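Secretory pathway GDP dissociation inhibitor (Saccharomyces cerevisiae, PDB 2BCG) holds prenylated Rab GTPases such as Sec4 in their GDP-bound state by slowing nucleotide release, and extracts Rab proteins such as Ypt7 from membranes. Local coordinates at residues P140-F145 against K192-H197; S118-Q123 against Y127-N132; K151-W156 against D179-K184; M199-N204 against S329-I334. All coordinates share one frame; numbering follows the deposited sequence.

Interaction 1. Residues P140-F145 against K192-H197; sequences PLMGIF and KEFIGH. With GER (geran-8-yl geran), chain C.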
# COMPACT_ATOMS: atom_id res chain seq x y z
N PRO A 140 18.18 23.18 19.51
CA PRO A 140 18.07 23.68 20.88
C PRO A 140 17.45 22.67 21.84
O PRO A 140 17.24 23.00 23.02
CB PRO A 140 17.16 24.89 20.72
CG PRO A 140 16.26 24.53 19.58
CD PRO A 140 17.11 23.70 18.64
N LEU A 141 17.14 21.47 21.34
CA LEU A 141 16.49 20.45 22.16
C LEU A 141 17.34 20.01 23.37
O LEU A 141 16.80 19.51 24.35
CB LEU A 141 16.10 19.25 21.31
CG LEU A 141 14.89 19.40 20.37
CD1 LEU A 141 14.81 18.21 19.41
CD2 LEU A 141 13.57 19.56 21.16
N MET A 142 18.67 20.20 23.27
CA MET A 142 19.63 19.79 24.32
C MET A 142 20.71 20.86 24.45
O MET A 142 21.06 21.50 23.46
CB MET A 142 20.34 18.49 23.93
CG MET A 142 19.45 17.27 23.83
SD MET A 142 20.48 15.81 23.66
CE MET A 142 19.18 14.61 23.31
N GLY A 143 21.24 21.03 25.66
CA GLY A 143 22.43 21.87 25.85
C GLY A 143 23.71 21.13 25.49
O GLY A 143 23.70 19.91 25.28
N ILE A 144 24.82 21.87 25.47
CA ILE A 144 26.10 21.31 25.00
C ILE A 144 26.57 20.09 25.79
O ILE A 144 26.95 19.06 25.22
CB ILE A 144 27.23 22.38 24.99
CG1 ILE A 144 26.86 23.54 24.05
CG2 ILE A 144 28.57 21.76 24.54
CD1 ILE A 144 27.93 24.67 23.87
N PHE A 145 26.54 20.17 27.11
CA PHE A 145 27.07 19.07 27.92
C PHE A 145 26.20 17.82 27.83
O PHE A 145 26.72 16.70 27.82
CB PHE A 145 27.27 19.51 29.36
CG PHE A 145 28.33 20.56 29.50
CD1 PHE A 145 28.00 21.87 29.82
CD2 PHE A 145 29.66 20.25 29.26
CE1 PHE A 145 29.00 22.86 29.92
CE2 PHE A 145 30.66 21.23 29.36
CZ PHE A 145 30.31 22.54 29.67
N LYS A 192 16.30 11.23 28.10
CA LYS A 192 15.65 9.92 28.08
C LYS A 192 14.36 10.00 27.27
O LYS A 192 14.14 9.14 26.42
CB LYS A 192 15.39 9.40 29.48
CG LYS A 192 16.62 9.17 30.35
CD LYS A 192 16.11 8.57 31.66
CE LYS A 192 17.08 8.76 32.80
NZ LYS A 192 16.56 8.07 34.02
N GLU A 193 13.53 11.03 27.52
CA GLU A 193 12.22 11.20 26.82
C GLU A 193 12.44 11.34 25.33
O GLU A 193 11.75 10.71 24.52
CB GLU A 193 11.42 12.40 27.37
CG GLU A 193 10.46 13.05 26.31
CD GLU A 193 9.57 14.16 26.87
OE1 GLU A 193 9.65 15.34 26.41
OE2 GLU A 193 8.77 13.84 27.76
N PHE A 194 13.42 12.16 24.96
CA PHE A 194 13.75 12.36 23.55
C PHE A 194 14.18 11.06 22.86
O PHE A 194 13.68 10.71 21.78
CB PHE A 194 14.83 13.42 23.36
CG PHE A 194 15.26 13.56 21.94
CD1 PHE A 194 14.52 14.33 21.03
CD2 PHE A 194 16.38 12.85 21.47
CE1 PHE A 194 14.91 14.41 19.69
CE2 PHE A 194 16.77 12.92 20.13
CZ PHE A 194 16.03 13.71 19.24
N ILE A 195 15.13 10.33 23.46
CA ILE A 195 15.58 9.09 22.85
C ILE A 195 14.44 8.09 22.79
O ILE A 195 14.19 7.50 21.72
CB ILE A 195 16.76 8.47 23.62
CG1 ILE A 195 17.97 9.39 23.50
CG2 ILE A 195 17.09 7.04 23.07
CD1 ILE A 195 19.07 9.07 24.55
N GLY A 196 13.75 7.90 23.91
CA GLY A 196 12.68 6.91 24.00
C GLY A 196 11.52 7.18 23.05
O GLY A 196 11.02 6.24 22.41
N HIS A 197 11.10 8.45 22.96
CA HIS A 197 9.86 8.82 22.23
C HIS A 197 10.11 9.28 20.82
O HIS A 197 9.31 8.96 19.93
CB HIS A 197 9.06 9.88 22.97
CG HIS A 197 8.54 9.40 24.28
ND1 HIS A 197 7.20 9.12 24.50
CD2 HIS A 197 9.18 9.09 25.43
CE1 HIS A 197 7.04 8.68 25.73
NE2 HIS A 197 8.23 8.65 26.32
C1 GER C . 26.43 6.35 9.39
C2 GER C . 25.93 7.80 9.30
C3 GER C . 26.09 8.73 10.34
C4 GER C . 26.79 8.33 11.66
C5 GER C . 25.57 10.18 10.19
C6 GER C . 24.03 10.27 10.21
C7 GER C . 23.50 10.48 11.49
C8 GER C . 22.45 9.77 12.10
C9 GER C . 21.78 8.62 11.33
C10 GER C . 21.98 10.08 13.54
C11 GER C . 20.80 11.06 13.71
C12 GER C . 20.90 11.63 14.99
C13 GER C . 19.95 12.00 15.96
C14 GER C . 18.44 11.82 15.74
C15 GER C . 20.47 12.60 17.28
C16 GER C . 19.60 13.72 17.86
C17 GER C . 20.36 14.81 18.29
C18 GER C . 19.99 15.94 19.02
C19 GER C . 18.56 16.20 19.51
C20 GER C . 21.05 16.98 19.34

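Interaction 2. Residues S118-Q123 against Y127-N132; sequences SYVFKQ and YKVPAN. With GER (geran-8-yl geran), chain C.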
# COMPACT_ATOMS: atom_id res chain seq x y z
N SER A 118 10.54 14.68 11.02
CA SER A 118 9.79 14.29 12.23
C SER A 118 10.03 15.43 13.22
O SER A 118 11.19 15.84 13.41
CB SER A 118 10.30 12.96 12.79
OG SER A 118 9.66 12.63 14.03
N TYR A 119 8.94 15.93 13.82
CA TYR A 119 8.98 17.07 14.76
C TYR A 119 8.52 16.61 16.11
O TYR A 119 7.63 15.78 16.19
CB TYR A 119 8.04 18.20 14.30
CG TYR A 119 8.56 18.95 13.11
CD1 TYR A 119 8.61 18.36 11.85
CD2 TYR A 119 8.99 20.25 13.24
CE1 TYR A 119 9.09 19.04 10.75
CE2 TYR A 119 9.49 20.95 12.15
CZ TYR A 119 9.54 20.33 10.91
OH TYR A 119 10.01 21.01 9.80
N VAL A 120 9.12 17.16 17.16
CA VAL A 120 8.72 16.83 18.52
C VAL A 120 8.19 18.08 19.20
O VAL A 120 8.72 19.17 19.02
CB VAL A 120 9.89 16.15 19.33
CG1 VAL A 120 11.06 17.13 19.63
CG2 VAL A 120 9.37 15.49 20.59
N PHE A 121 7.09 17.91 19.93
CA PHE A 121 6.45 18.97 20.71
C PHE A 121 7.12 19.14 22.06
O PHE A 121 7.35 18.16 22.77
CB PHE A 121 4.99 18.55 20.88
CG PHE A 121 4.11 19.49 21.65
CD1 PHE A 121 3.24 20.36 20.99
CD2 PHE A 121 4.06 19.43 23.04
CE1 PHE A 121 2.33 21.16 21.69
CE2 PHE A 121 3.18 20.23 23.75
CZ PHE A 121 2.33 21.11 23.08
N LYS A 122 7.43 20.38 22.41
CA LYS A 122 7.96 20.67 23.76
C LYS A 122 7.38 22.01 24.18
O LYS A 122 7.56 23.01 23.50
CB LYS A 122 9.51 20.67 23.74
CG LYS A 122 10.18 20.96 25.12
CD LYS A 122 11.71 21.14 24.98
CE LYS A 122 12.48 19.81 24.87
NZ LYS A 122 13.94 19.90 25.34
N GLN A 123 6.62 22.01 25.28
CA GLN A 123 6.07 23.26 25.86
C GLN A 123 5.35 24.14 24.83
O GLN A 123 5.65 25.34 24.71
CB GLN A 123 7.19 24.08 26.54
CG GLN A 123 7.76 23.48 27.83
CD GLN A 123 9.11 24.11 28.21
OE1 GLN A 123 9.24 25.34 28.29
NE2 GLN A 123 10.12 23.27 28.43
N TYR A 127 9.63 21.18 17.26
CA TYR A 127 11.07 21.25 16.90
C TYR A 127 11.41 20.11 15.94
O TYR A 127 11.06 18.96 16.23
CB TYR A 127 11.93 21.10 18.17
CG TYR A 127 11.71 22.19 19.18
CD1 TYR A 127 12.50 23.34 19.15
CD2 TYR A 127 10.68 22.10 20.12
CE1 TYR A 127 12.29 24.38 20.04
CE2 TYR A 127 10.45 23.15 21.01
CZ TYR A 127 11.27 24.27 20.96
OH TYR A 127 11.08 25.32 21.83
N LYS A 128 12.09 20.40 14.83
CA LYS A 128 12.46 19.31 13.94
C LYS A 128 13.53 18.45 14.61
O LYS A 128 14.58 18.97 15.07
CB LYS A 128 12.90 19.78 12.55
CG LYS A 128 13.15 18.59 11.57
CD LYS A 128 13.88 19.00 10.28
CE LYS A 128 13.91 17.83 9.28
NZ LYS A 128 14.92 16.77 9.66
N VAL A 129 13.28 17.15 14.67
CA VAL A 129 14.26 16.20 15.17
C VAL A 129 15.40 16.11 14.16
O VAL A 129 15.15 15.93 12.97
CB VAL A 129 13.65 14.80 15.36
CG1 VAL A 129 14.74 13.74 15.71
CG2 VAL A 129 12.53 14.81 16.40
N PRO A 130 16.66 16.26 14.61
CA PRO A 130 17.78 16.18 13.65
C PRO A 130 17.80 14.92 12.77
O PRO A 130 17.46 13.82 13.20
CB PRO A 130 19.03 16.25 14.56
CG PRO A 130 18.60 17.00 15.74
CD PRO A 130 17.12 16.60 15.98
N ALA A 131 18.19 15.14 11.51
CA ALA A 131 18.32 14.07 10.54
C ALA A 131 19.74 14.00 10.00
O ALA A 131 20.05 13.17 9.15
CB ALA A 131 17.31 14.25 9.39
N ASN A 132 20.60 14.91 10.49
CA ASN A 132 22.02 14.92 10.10
C ASN A 132 22.86 15.60 11.18
O ASN A 132 22.32 16.15 12.13
CB ASN A 132 22.20 15.55 8.71
CG ASN A 132 21.79 17.02 8.67
OD1 ASN A 132 22.02 17.76 9.62
ND2 ASN A 132 21.18 17.44 7.55
C1 GER C . 26.43 6.35 9.39
C2 GER C . 25.93 7.80 9.30
C3 GER C . 26.09 8.73 10.34
C4 GER C . 26.79 8.33 11.66
C5 GER C . 25.57 10.18 10.19
C6 GER C . 24.03 10.27 10.21
C7 GER C . 23.50 10.48 11.49
C8 GER C . 22.45 9.77 12.10
C9 GER C . 21.78 8.62 11.33
C10 GER C . 21.98 10.08 13.54
C11 GER C . 20.80 11.06 13.71
C12 GER C . 20.90 11.63 14.99
C13 GER C . 19.95 12.00 15.96
C14 GER C . 18.44 11.82 15.74
C15 GER C . 20.47 12.60 17.28
C16 GER C . 19.60 13.72 17.86
C17 GER C . 20.36 14.81 18.29
C18 GER C . 19.99 15.94 19.02
C19 GER C . 18.56 16.20 19.51
C20 GER C . 21.05 16.98 19.34
O HOH W 1 13.44 14.83 11.15
O HOH W 2 9.27 25.08 23.81

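Interaction 3. Residues K151-W156 against D179-K184; sequences KKFLEW and DEVYYK. With GER (geran-8-yl geran), chain D.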
# COMPACT_ATOMS: atom_id res chain seq x y z
N LYS A 151 25.99 11.93 22.55
CA LYS A 151 26.94 11.46 21.52
C LYS A 151 27.65 10.14 21.90
O LYS A 151 27.74 9.22 21.07
CB LYS A 151 27.96 12.55 21.23
CG LYS A 151 28.91 12.24 20.10
CD LYS A 151 29.35 13.52 19.44
CE LYS A 151 30.55 13.34 18.51
NZ LYS A 151 30.79 14.67 17.85
N LYS A 152 28.14 10.05 23.13
CA LYS A 152 28.77 8.82 23.58
C LYS A 152 27.79 7.67 23.57
O LYS A 152 28.15 6.56 23.19
CB LYS A 152 29.37 9.01 24.97
CG LYS A 152 30.47 10.04 24.97
CD LYS A 152 31.07 10.22 26.34
CE LYS A 152 32.51 10.70 26.19
NZ LYS A 152 33.13 10.98 27.51
N PHE A 153 26.55 7.94 23.96
CA PHE A 153 25.48 6.95 23.87
C PHE A 153 25.29 6.45 22.43
O PHE A 153 25.28 5.24 22.18
CB PHE A 153 24.17 7.54 24.40
CG PHE A 153 22.97 6.67 24.17
CD1 PHE A 153 22.77 5.54 24.94
CD2 PHE A 153 22.02 7.01 23.19
CE1 PHE A 153 21.65 4.72 24.74
CE2 PHE A 153 20.91 6.22 22.98
CZ PHE A 153 20.71 5.07 23.76
N LEU A 154 25.15 7.37 21.48
CA LEU A 154 24.93 6.98 20.09
C LEU A 154 26.16 6.33 19.46
O LEU A 154 26.02 5.48 18.57
CB LEU A 154 24.44 8.18 19.26
CG LEU A 154 23.04 8.73 19.59
CD1 LEU A 154 22.78 9.94 18.72
CD2 LEU A 154 21.92 7.70 19.41
N GLU A 155 27.35 6.71 19.93
CA GLU A 155 28.60 6.06 19.48
C GLU A 155 28.66 4.60 19.93
O GLU A 155 29.19 3.74 19.23
CB GLU A 155 29.83 6.83 19.97
CG GLU A 155 30.12 8.12 19.18
CD GLU A 155 31.17 9.01 19.85
OE1 GLU A 155 31.43 8.84 21.08
OE2 GLU A 155 31.74 9.88 19.16
N TRP A 156 28.09 4.32 21.10
CA TRP A 156 27.98 2.96 21.61
C TRP A 156 26.96 2.15 20.79
O TRP A 156 27.23 0.99 20.44
CB TRP A 156 27.65 2.97 23.10
CG TRP A 156 27.22 1.66 23.67
CD1 TRP A 156 28.02 0.61 24.00
CD2 TRP A 156 25.88 1.28 24.00
NE1 TRP A 156 27.26 -0.42 24.51
CE2 TRP A 156 25.94 -0.03 24.52
CE3 TRP A 156 24.63 1.91 23.90
CZ2 TRP A 156 24.80 -0.73 24.94
CZ3 TRP A 156 23.50 1.22 24.31
CH2 TRP A 156 23.59 -0.09 24.82
N ASP A 179 16.75 2.01 31.41
CA ASP A 179 17.13 3.04 32.39
C ASP A 179 18.59 2.87 32.86
O ASP A 179 19.31 3.86 33.02
CB ASP A 179 16.21 3.02 33.60
CG ASP A 179 15.75 4.41 34.01
OD1 ASP A 179 14.84 4.50 34.87
OD2 ASP A 179 16.28 5.40 33.46
N GLU A 180 19.01 1.62 33.07
CA GLU A 180 20.39 1.33 33.44
C GLU A 180 21.37 1.66 32.33
O GLU A 180 22.47 2.15 32.58
CB GLU A 180 20.55 -0.13 33.87
CG GLU A 180 19.83 -0.44 35.17
CD GLU A 180 19.93 -1.91 35.55
OE1 GLU A 180 20.10 -2.76 34.65
OE2 GLU A 180 19.82 -2.20 36.76
N VAL A 181 20.96 1.46 31.08
CA VAL A 181 21.78 1.86 29.95
C VAL A 181 21.95 3.40 29.93
O VAL A 181 23.05 3.91 29.72
CB VAL A 181 21.20 1.33 28.59
CG1 VAL A 181 21.87 1.99 27.41
CG2 VAL A 181 21.33 -0.19 28.48
N TYR A 182 20.85 4.12 30.19
CA TYR A 182 20.87 5.57 30.22
C TYR A 182 21.83 6.05 31.33
O TYR A 182 22.63 6.97 31.11
CB TYR A 182 19.46 6.13 30.46
CG TYR A 182 18.46 6.09 29.27
CD1 TYR A 182 17.10 5.90 29.51
CD2 TYR A 182 18.88 6.27 27.95
CE1 TYR A 182 16.15 5.93 28.45
CE2 TYR A 182 17.94 6.28 26.86
CZ TYR A 182 16.58 6.11 27.15
OH TYR A 182 15.66 6.12 26.09
N TYR A 183 21.78 5.35 32.47
CA TYR A 183 22.62 5.68 33.63
C TYR A 183 24.10 5.57 33.32
O TYR A 183 24.87 6.46 33.70
CB TYR A 183 22.27 4.78 34.81
CG TYR A 183 22.76 5.29 36.15
CD1 TYR A 183 22.06 6.28 36.83
CD2 TYR A 183 23.87 4.71 36.78
CE1 TYR A 183 22.48 6.73 38.11
CE2 TYR A 183 24.30 5.15 38.03
CZ TYR A 183 23.60 6.15 38.68
OH TYR A 183 24.01 6.59 39.94
N LYS A 184 24.50 4.51 32.61
CA LYS A 184 25.90 4.31 32.24
C LYS A 184 26.42 5.56 31.51
O LYS A 184 27.57 5.97 31.69
CB LYS A 184 26.07 3.03 31.40
CG LYS A 184 27.47 2.79 30.79
CD LYS A 184 28.47 2.18 31.79
CE LYS A 184 28.12 0.74 32.14
NZ LYS A 184 29.22 0.09 32.90
C1 GER D . 24.22 4.18 12.54
C2 GER D . 24.20 5.63 13.10
C3 GER D . 24.11 5.97 14.46
C4 GER D . 24.02 4.91 15.57
C5 GER D . 24.07 7.45 14.85
C6 GER D . 25.39 7.95 15.46
C7 GER D . 25.41 9.35 15.55
C8 GER D . 26.21 10.18 16.35
C9 GER D . 27.27 9.59 17.29
C10 GER D . 26.04 11.71 16.25
C11 GER D . 25.29 12.33 17.44
C12 GER D . 25.48 13.71 17.47
C13 GER D . 25.02 14.65 18.39
C14 GER D . 24.15 14.27 19.58
C15 GER D . 25.38 16.12 18.19
C16 GER D . 26.63 16.48 18.97
C17 GER D . 26.81 17.85 19.02
C18 GER D . 27.39 18.57 20.06
C19 GER D . 27.93 17.85 21.31
C20 GER D . 27.51 20.11 19.93

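Interaction 4. Residues M199-N204 against S329-I334; sequences MALWTN and SLQIII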
# COMPACT_ATOMS: atom_id res chain seq x y z
N MET A 199 13.13 8.66 19.07
CA MET A 199 14.01 7.74 18.33
C MET A 199 13.55 6.29 18.41
O MET A 199 13.37 5.64 17.36
CB MET A 199 15.48 7.87 18.80
CG MET A 199 16.05 9.25 18.55
SD MET A 199 17.80 9.39 19.03
CE MET A 199 18.54 8.50 17.65
N ALA A 200 13.33 5.81 19.64
CA ALA A 200 12.83 4.45 19.81
C ALA A 200 11.32 4.41 19.47
O ALA A 200 10.77 3.33 19.16
CB ALA A 200 13.12 3.93 21.21
N LEU A 201 10.68 5.58 19.49
CA LEU A 201 9.26 5.73 19.18
C LEU A 201 8.34 4.89 20.06
O LEU A 201 7.32 4.36 19.58
CB LEU A 201 8.99 5.48 17.69
CG LEU A 201 9.67 6.47 16.75
CD1 LEU A 201 9.88 5.94 15.33
CD2 LEU A 201 8.94 7.83 16.78
N TRP A 202 8.70 4.77 21.34
CA TRP A 202 7.77 4.24 22.32
C TRP A 202 6.70 5.31 22.58
O TRP A 202 7.00 6.51 22.54
CB TRP A 202 8.48 3.91 23.64
CG TRP A 202 9.51 2.80 23.58
CD1 TRP A 202 10.86 2.94 23.72
CD2 TRP A 202 9.27 1.39 23.39
NE1 TRP A 202 11.48 1.70 23.63
CE2 TRP A 202 10.53 0.74 23.43
CE3 TRP A 202 8.12 0.61 23.19
CZ2 TRP A 202 10.68 -0.64 23.27
CZ3 TRP A 202 8.27 -0.78 23.04
CH2 TRP A 202 9.54 -1.39 23.08
N THR A 203 5.46 4.90 22.82
CA THR A 203 4.35 5.85 23.02
C THR A 203 4.14 6.09 24.50
O THR A 203 3.35 6.95 24.92
CB THR A 203 3.03 5.34 22.37
OG1 THR A 203 2.01 6.34 22.49
CG2 THR A 203 2.55 4.11 23.05
N ASN A 204 4.87 5.31 25.29
CA ASN A 204 4.84 5.41 26.74
C ASN A 204 6.22 5.12 27.32
O ASN A 204 7.14 4.76 26.59
CB ASN A 204 3.78 4.45 27.33
CG ASN A 204 4.00 3.01 26.89
OD1 ASN A 204 5.10 2.45 27.04
ND2 ASN A 204 2.97 2.39 26.33
N SER A 329 5.19 17.06 3.96
CA SER A 329 4.83 15.88 4.73
C SER A 329 5.66 15.90 5.99
O SER A 329 6.83 16.37 5.98
CB SER A 329 5.09 14.58 3.94
OG SER A 329 6.46 14.48 3.54
N LEU A 330 5.10 15.38 7.06
CA LEU A 330 5.86 15.29 8.30
C LEU A 330 5.14 14.43 9.29
O LEU A 330 3.92 14.16 9.16
CB LEU A 330 6.15 16.67 8.92
CG LEU A 330 4.91 17.47 9.35
CD1 LEU A 330 5.09 18.15 10.73
CD2 LEU A 330 4.44 18.50 8.30
N GLN A 331 5.87 14.03 10.33
CA GLN A 331 5.31 13.51 11.55
C GLN A 331 5.43 14.55 12.65
O GLN A 331 6.48 15.20 12.75
CB GLN A 331 6.10 12.26 11.98
CG GLN A 331 5.94 11.89 13.46
CD GLN A 331 6.52 10.55 13.76
OE1 GLN A 331 5.80 9.54 13.84
NE2 GLN A 331 7.84 10.51 13.93
N ILE A 332 4.39 14.69 13.47
CA ILE A 332 4.57 15.37 14.75
C ILE A 332 4.42 14.34 15.86
O ILE A 332 3.48 13.54 15.83
CB ILE A 332 3.55 16.52 14.97
CG1 ILE A 332 3.64 17.57 13.86
CG2 ILE A 332 3.79 17.18 16.33
CD1 ILE A 332 2.51 18.63 13.93
N ILE A 333 5.32 14.42 16.86
CA ILE A 333 5.24 13.57 18.04
C ILE A 333 4.97 14.48 19.24
O ILE A 333 5.78 15.39 19.49
CB ILE A 333 6.57 12.81 18.32
CG1 ILE A 333 6.95 11.91 17.15
CG2 ILE A 333 6.47 11.96 19.59
CD1 ILE A 333 8.37 11.41 17.19
N ILE A 334 3.88 14.22 19.97
CA ILE A 334 3.64 14.96 21.22
C ILE A 334 3.90 13.97 22.36
O ILE A 334 3.04 13.14 22.63
CB ILE A 334 2.21 15.56 21.29
CG1 ILE A 334 1.90 16.38 20.03
CG2 ILE A 334 2.03 16.44 22.54
CD1 ILE A 334 0.52 17.04 20.04

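Interaction 1. Residues P140-F145 against K192-H197
The carbonyl oxygen of Leu141 accepts a hydrogen bond from Lys122 NZ, and Ser139 OG bonds the amide of the same residue. These bonds probably help to hold the loop from which the Leu141 side chain reaches the ring of Phe194 on helix 189-199. The contact itself is apolar. Leu141 CD1 lies 3.8 Å from Phe194 CE1, and the extended thioether of Met142 brings its methyl CE to 3.8 Å from Phe194 CD2. CE1 and CD2 are para to each other, so the two side chains, which cross the phenylalanine at about a right angle, meet opposite corners of the ring from the side where lipid atom C19 also lies. With its CG anti to the amide nitrogen (chi1 175°), Phe194 leans out from the helix, and its far end meets the geranylgeranyl group of chain C, CZ standing 3.6 Å from C19. Replacing Phe194 with alanine would probably leave Leu141 CD1, the Met142 methyl and the C16-C19 part of the lipid without their common wall, opening a gap in the pocket. Because everything that touches the ring here is hydrocarbon or thioether, its grip on the isoprenoid rests on shape and hydrophobicity rather than on directed bonds.

Interaction 2. Residues S118-Q123 against Y127-N132
Tyr119 and Lys128 face each other as a non-hydrogen-bonded pair of an antiparallel beta hairpin at the edge of the mixed sheet. The aliphatic part of the lysine lies over the phenol ring, with Lys128 CB 3.9 Å from the Tyr119 ring centroid and 22° off its normal, a CH-pi contact displaced toward the rim. The lysine chain then bends at its last torsion, carrying NZ away to Glu135 and Lys231 O. A glycine in place of Tyr119 would probably uncover the Lys128 methylenes and leave a gap beside Leu330 of the neighbouring strand. On the other face of the hairpin, Val120 and Tyr127 form the hydrogen-bonded pair, with Val120 N to Tyr127 O at 2.8 Å and the return bond from Tyr127 N to Val120 O of equal length. The Tyr127 ring runs along the first strand, so that Lys122 CB meets its CE2 at 3.8 Å while Lys122 O lies in the ring plane at its edge. Beyond the paired residues, Val129 N still donates to Ser118 O. Pro130 then turns toward the geranylgeranyl group of chain C, its CG 3.7 Å from C18. At the opposite end, one water bridges Lys122 O and Tyr127 OH, each 2.7 Å away.

Interaction 3. Residues K151-W156 against D179-K184
Phe153 and Val181 meet where helix 144-159 passes helix 178-184, the local axes approaching to 10.7 Å with 119° between their directions. The phenylalanine can be followed outward from its backbone. CB points at the other helix, and with CG anti to the amide nitrogen (chi1 172°) the ring is carried across the gap. On one branch Phe153 CE1 reaches Val181 CG1 at 3.8 Å; the methyl sits in the plane of the ring, at its edge. On the other branch CE2 packs on Ile195 of helix 189-199. At the tip, Phe153 CZ approaches Tyr182 CE2 at 4.3 Å. The hydroxyl of Tyr182 is hydrogen-bonded to Tyr207, and it is the ring carbon CE2 that meets Phe153. One turn further along, Trp156 shares the same valine methyl: its CZ3 lies 3.6 Å from Val181 CG1. That one methyl therefore serves two aromatic side chains, each of which crosses the valine at about a right angle. Trp156 is backed in turn by Phe216, edge-to-face. While Phe153 and Trp156 use one side of their helix, Lys151, Leu154 and Glu155 touch the geranylgeranyl group of chain D, Leu154 CD1 lying 3.7 Å from its C11. Helix 144-159 thus joins the aromatic core to the lipid site of the helical prenyl-binding domain of Rab GDI.

Interaction 4. Residues M199-N204 against S329-I334
Leu201 is the residue at which the chain leaves helix 189-199, and its positive phi (57°, with psi 37°) takes the backbone out of the helical path. A backbone hydrogen bond between Trp202 and Gly196 closes the turn. Opposite it, residues 330-334 run as an extended strand, and the closest alpha carbons, those of Leu201 and Ile333, remain 8.9 Å apart. Side chains alone therefore span the distance. On the strand, Gln331 and Ile333 project toward the turn, whereas Leu330 and Ile332 alternate to the other face and pack on strand 345-351. The CB of Leu201 does not aim directly at the strand; its CG is placed anti to the carbonyl carbon (chi1 -63°), and one branch, CD2, does the touching. This methyl meets the terminal methyl of Ile333, Leu201 CD2 to Ile333 CD1 at 3.6 Å, with the two side chains crossing at roughly a right angle. It also approaches Gln331 NE2 at 4.1 Å, a contact of van der Waals type. That amide is buried, but its polar atoms are provided for: NE2 bonds Tyr234 OH and Ser118 OG, while OE1 bonds Ser421 OG. These bonds probably fix which way the amide of the extended glutamine is turned. Leu201 also packs on Tyr222 of helix 212-229. Small as it is, the contact joins the end of a helix to a sheet, and through it the helical prenyl-binding domain of Rab GDI, here just past the pocket residue Met199, abuts the mixed beta sheet.

Overall arrangement
Along the chain, interaction 2 closes first; interaction 1 then spans helix 144-159 and the residues that form interaction 3, and interaction 4 comes last, tying the end of helix 189-199 to a strand far ahead in sequence. Interactions 2 and 4 lie about 9 Å apart between centres and share one mixed sheet, in which strands 118-122 and 330-334 are neighbours. Interactions 1 and 3, with centres about 12 Å apart, both use helix 144-159 and are joined by the salt bridge of Lys192 to Asp179. Interactions 2 and 3, with centres about 20 Å apart, do not touch. Together they illustrate how a lipid pocket can be assembled between a sheet edge and a helical bundle, here housing two geranylgeranyl groups.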